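Local structure of insecticidal crystal protein Cry7Cal (Bacillus thuringiensis, 5ZI1) at residues Phe59-Ile67 / Arg217-Met225. The protein is an insecticidal delta-endotoxin active against the locust Locusta migratoria manilensis, probably acting through receptor binding and membrane pore formation. Numbering follows the deposited sequence.
Sequences FMNEVEALI and RFRREMTIM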
loop_
_atom_site.group_PDB
_atom_site.type_symbol
_atom_site.label_atom_id
_atom_site.label_comp_id
_atom_site.label_asym_id
_atom_site.label_seq_id
_atom_site.Cartn_x
_atom_site.Cartn_y
_atom_site.Cartn_z
ATOM N N PHE A 59 -10.998 -13.631 -7.076
ATOM C CA PHE A 59 -9.554 -13.414 -7.119
ATOM C C PHE A 59 -8.975 -13.930 -8.426
ATOM O O PHE A 59 -8.250 -13.219 -9.127
ATOM C CB PHE A 59 -8.850 -14.114 -5.945
ATOM C CG PHE A 59 -8.983 -13.424 -4.621
ATOM C CD1 PHE A 59 -9.309 -12.071 -4.530
ATOM C CD2 PHE A 59 -8.772 -14.133 -3.455
ATOM C CE1 PHE A 59 -9.419 -11.449 -3.290
ATOM C CE2 PHE A 59 -8.886 -13.524 -2.213
ATOM C CZ PHE A 59 -9.210 -12.176 -2.130
ATOM N N MET A 60 -9.270 -15.185 -8.759
ATOM C CA MET A 60 -8.745 -15.757 -9.992
ATOM C C MET A 60 -9.289 -15.040 -11.226
ATOM O O MET A 60 -8.524 -14.720 -12.144
ATOM C CB MET A 60 -9.059 -17.252 -10.038
ATOM C CG MET A 60 -8.264 -18.040 -9.008
ATOM S SD MET A 60 -8.495 -19.823 -9.086
ATOM C CE MET A 60 -9.848 -20.050 -7.945
ATOM N N ASN A 61 -10.596 -14.765 -11.267
ATOM C CA ASN A 61 -11.191 -14.146 -12.461
ATOM C C ASN A 61 -10.623 -12.758 -12.712
ATOM O O ASN A 61 -10.209 -12.443 -13.830
ATOM C CB ASN A 61 -12.710 -14.075 -12.337
ATOM C CG ASN A 61 -13.371 -15.437 -12.478
ATOM O OD1 ASN A 61 -12.866 -16.322 -13.185
ATOM N ND2 ASN A 61 -14.499 -15.619 -11.795
ATOM N N GLU A 62 -10.561 -11.925 -11.675
ATOM C CA GLU A 62 -9.996 -10.585 -11.829
ATOM C C GLU A 62 -8.548 -10.633 -12.324
ATOM O O GLU A 62 -8.174 -9.900 -13.250
ATOM C CB GLU A 62 -10.086 -9.830 -10.503
ATOM C CG GLU A 62 -9.683 -8.378 -10.604
ATOM C CD GLU A 62 -10.569 -7.616 -11.570
ATOM O OE1 GLU A 62 -11.796 -7.885 -11.579
ATOM O OE2 GLU A 62 -10.038 -6.763 -12.322
ATOM N N VAL A 63 -7.712 -11.496 -11.731
ATOM C CA VAL A 63 -6.305 -11.494 -12.127
ATOM C C VAL A 63 -6.136 -12.044 -13.539
ATOM O O VAL A 63 -5.365 -11.497 -14.338
ATOM C CB VAL A 63 -5.425 -12.256 -11.115
ATOM C CG1 VAL A 63 -3.972 -12.140 -11.530
ATOM C CG2 VAL A 63 -5.602 -11.685 -9.729
ATOM N N GLU A 64 -6.835 -13.127 -13.876
ATOM C CA GLU A 64 -6.881 -13.560 -15.277
ATOM C C GLU A 64 -7.166 -12.390 -16.220
ATOM O O GLU A 64 -6.477 -12.208 -17.231
ATOM C CB GLU A 64 -7.941 -14.648 -15.470
ATOM C CG GLU A 64 -7.612 -15.996 -14.893
ATOM C CD GLU A 64 -8.842 -16.866 -14.796
ATOM O OE1 GLU A 64 -8.701 -18.102 -14.815
ATOM O OE2 GLU A 64 -9.964 -16.313 -14.716
ATOM N N ALA A 65 -8.177 -11.576 -15.894
ATOM C CA ALA A 65 -8.536 -10.453 -16.760
ATOM C C ALA A 65 -7.421 -9.419 -16.822
ATOM O O ALA A 65 -7.134 -8.875 -17.892
ATOM C CB ALA A 65 -9.833 -9.793 -16.276
ATOM N N LEU A 66 -6.794 -9.130 -15.680
ATOM C CA LEU A 66 -5.775 -8.086 -15.627
ATOM C C LEU A 66 -4.565 -8.433 -16.480
ATOM O O LEU A 66 -4.018 -7.565 -17.170
ATOM C CB LEU A 66 -5.335 -7.861 -14.184
ATOM C CG LEU A 66 -6.305 -7.218 -13.205
ATOM C CD1 LEU A 66 -5.597 -7.110 -11.863
ATOM C CD2 LEU A 66 -6.775 -5.857 -13.708
ATOM N N ILE A 67 -4.109 -9.688 -16.425
ATOM C CA ILE A 67 -2.885 -10.091 -17.117
ATOM C C ILE A 67 -3.162 -10.910 -18.363
ATOM O O ILE A 67 -2.216 -11.416 -18.977
ATOM C CB ILE A 67 -1.940 -10.867 -16.200
ATOM C CG1 ILE A 67 -2.531 -12.234 -15.850
ATOM C CG2 ILE A 67 -1.699 -10.089 -14.993
ATOM C CD1 ILE A 67 -1.566 -13.095 -15.056
ATOM N N ARG A 217 -3.667 -0.340 -14.148
ATOM C CA ARG A 217 -4.755 -0.999 -13.437
ATOM C C ARG A 217 -4.260 -2.231 -12.694
ATOM O O ARG A 217 -4.742 -2.540 -11.599
ATOM C CB ARG A 217 -5.872 -1.382 -14.402
ATOM C CG ARG A 217 -7.035 -2.047 -13.693
ATOM C CD ARG A 217 -8.206 -2.361 -14.619
ATOM N NE ARG A 217 -8.786 -1.158 -15.210
ATOM C CZ ARG A 217 -8.631 -0.811 -16.482
ATOM N NH1 ARG A 217 -9.196 0.304 -16.942
ATOM N NH2 ARG A 217 -7.907 -1.586 -17.290
ATOM N N PHE A 218 -3.329 -2.971 -13.297
ATOM C CA PHE A 218 -2.741 -4.113 -12.621
ATOM C C PHE A 218 -1.972 -3.659 -11.391
ATOM O O PHE A 218 -2.163 -4.194 -10.292
ATOM C CB PHE A 218 -1.844 -4.853 -13.598
ATOM C CG PHE A 218 -1.109 -6.001 -13.008
ATOM C CD1 PHE A 218 -1.676 -7.256 -12.962
ATOM C CD2 PHE A 218 0.189 -5.840 -12.545
ATOM C CE1 PHE A 218 -0.970 -8.326 -12.441
ATOM C CE2 PHE A 218 0.888 -6.899 -12.029
ATOM C CZ PHE A 218 0.313 -8.146 -11.975
ATOM N N ARG A 219 -1.133 -2.634 -11.548
ATOM C CA ARG A 219 -0.412 -2.086 -10.404
ATOM C C ARG A 219 -1.372 -1.667 -9.295
ATOM O O ARG A 219 -1.173 -2.011 -8.125
ATOM C CB ARG A 219 0.450 -0.907 -10.850
ATOM C CG ARG A 219 0.909 0.002 -9.721
ATOM C CD ARG A 219 2.029 0.934 -10.197
ATOM N NE ARG A 219 1.608 1.725 -11.351
ATOM C CZ ARG A 219 2.448 2.325 -12.198
ATOM N NH1 ARG A 219 3.780 2.226 -12.016
ATOM N NH2 ARG A 219 1.960 3.017 -13.240
ATOM N N ARG A 220 -2.443 -0.947 -9.647
ATOM C CA ARG A 220 -3.337 -0.428 -8.615
ATOM C C ARG A 220 -4.034 -1.557 -7.880
ATOM O O ARG A 220 -3.991 -1.624 -6.648
ATOM C CB ARG A 220 -4.374 0.513 -9.219
ATOM C CG ARG A 220 -5.324 1.049 -8.180
ATOM C CD ARG A 220 -6.298 2.055 -8.777
ATOM N NE ARG A 220 -7.348 1.384 -9.540
ATOM C CZ ARG A 220 -7.418 1.372 -10.867
ATOM N NH1 ARG A 220 -6.501 2.007 -11.595
ATOM N NH2 ARG A 220 -8.413 0.731 -11.463
ATOM N N GLU A 221 -4.661 -2.471 -8.619
ATOM C CA GLU A 221 -5.420 -3.538 -7.975
ATOM C C GLU A 221 -4.510 -4.534 -7.249
ATOM O O GLU A 221 -4.851 -4.988 -6.150
ATOM C CB GLU A 221 -6.295 -4.242 -9.006
ATOM C CG GLU A 221 -7.440 -3.330 -9.563
ATOM C CD GLU A 221 -8.510 -4.128 -10.279
ATOM O OE1 GLU A 221 -8.455 -5.375 -10.202
ATOM O OE2 GLU A 221 -9.409 -3.525 -10.922
ATOM N N MET A 222 -3.356 -4.891 -7.835
ATOM C CA MET A 222 -2.479 -5.886 -7.203
ATOM C C MET A 222 -1.701 -5.321 -6.028
ATOM O O MET A 222 -1.270 -6.088 -5.158
ATOM C CB MET A 222 -1.498 -6.489 -8.211
ATOM C CG MET A 222 -2.194 -7.176 -9.355
ATOM S SD MET A 222 -3.251 -8.511 -8.773
ATOM C CE MET A 222 -1.975 -9.751 -8.415
ATOM N N THR A 223 -1.499 -4.003 -6.000
ATOM C CA THR A 223 -1.048 -3.355 -4.776
ATOM C C THR A 223 -2.012 -3.654 -3.638
ATOM O O THR A 223 -1.595 -4.075 -2.544
ATOM C CB THR A 223 -0.920 -1.853 -5.026
ATOM O OG1 THR A 223 0.123 -1.637 -5.989
ATOM C CG2 THR A 223 -0.595 -1.088 -3.746
ATOM N N ILE A 224 -3.315 -3.487 -3.904
ATOM C CA ILE A 224 -4.351 -3.737 -2.910
ATOM C C ILE A 224 -4.494 -5.227 -2.624
ATOM O O ILE A 224 -4.678 -5.635 -1.480
ATOM C CB ILE A 224 -5.689 -3.146 -3.393
ATOM C CG1 ILE A 224 -5.621 -1.622 -3.470
ATOM C CG2 ILE A 224 -6.843 -3.617 -2.508
ATOM C CD1 ILE A 224 -6.899 -0.997 -4.005
ATOM N N MET A 225 -4.491 -6.055 -3.659
ATOM C CA MET A 225 -4.727 -7.480 -3.448
ATOM C C MET A 225 -3.501 -8.194 -2.888
ATOM O O MET A 225 -3.644 -9.083 -2.040
ATOM C CB MET A 225 -5.172 -8.147 -4.744
ATOM C CG MET A 225 -6.658 -7.928 -5.061
ATOM S SD MET A 225 -7.217 -8.900 -6.488
ATOM C CE MET A 225 -6.816 -7.758 -7.810
#
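L66 of helix 54-67 enters helix 208-227 as a knob among R217, F218, E221 and M222, and its two methyls part there. L66 CD2 lies against the aliphatic stem of R217, 3.8 Å from R217 CG, while L66 CD1 turns to the sulfur of M222, 4.1 Å from M222 SD, and to the carboxylate of E221. The ring of F218 turns its edge to L66 CB, which lies 3.9 Å from F218 CD1. M222, bent at chi2 and again at chi3, sets its CG over one face of that ring, toward the rim, and brings SD back to V63 CG2, also at 4.1 Å. The segments 59-67 and 217-225 run nearly antiparallel, their axes at 154° and 10.2 Å apart at the closest, within the N-terminal helical bundle of the three-domain Cry toxins, which is linked to pore formation. Beyond CD the R217 chain bends at chi3 and turns its guanidinium away from L66, to a salt bridge with D256. Beside the knob, E62 and E221 cross at about a right angle, carboxylate planes 47° apart; E62 OE2 and E221 OE1 come within 3.0 Å, like-charged acceptors whose proximity may raise the pKa of one of them. Toward F59, M225 sets its CE 4.1 Å from E62 CG and offers SD obliquely to F59, a Met-aromatic contact 5.3 Å from the ring centroid. T142 of helix 141-165 and S17 of helix 13-26 pack against both F59 and M225.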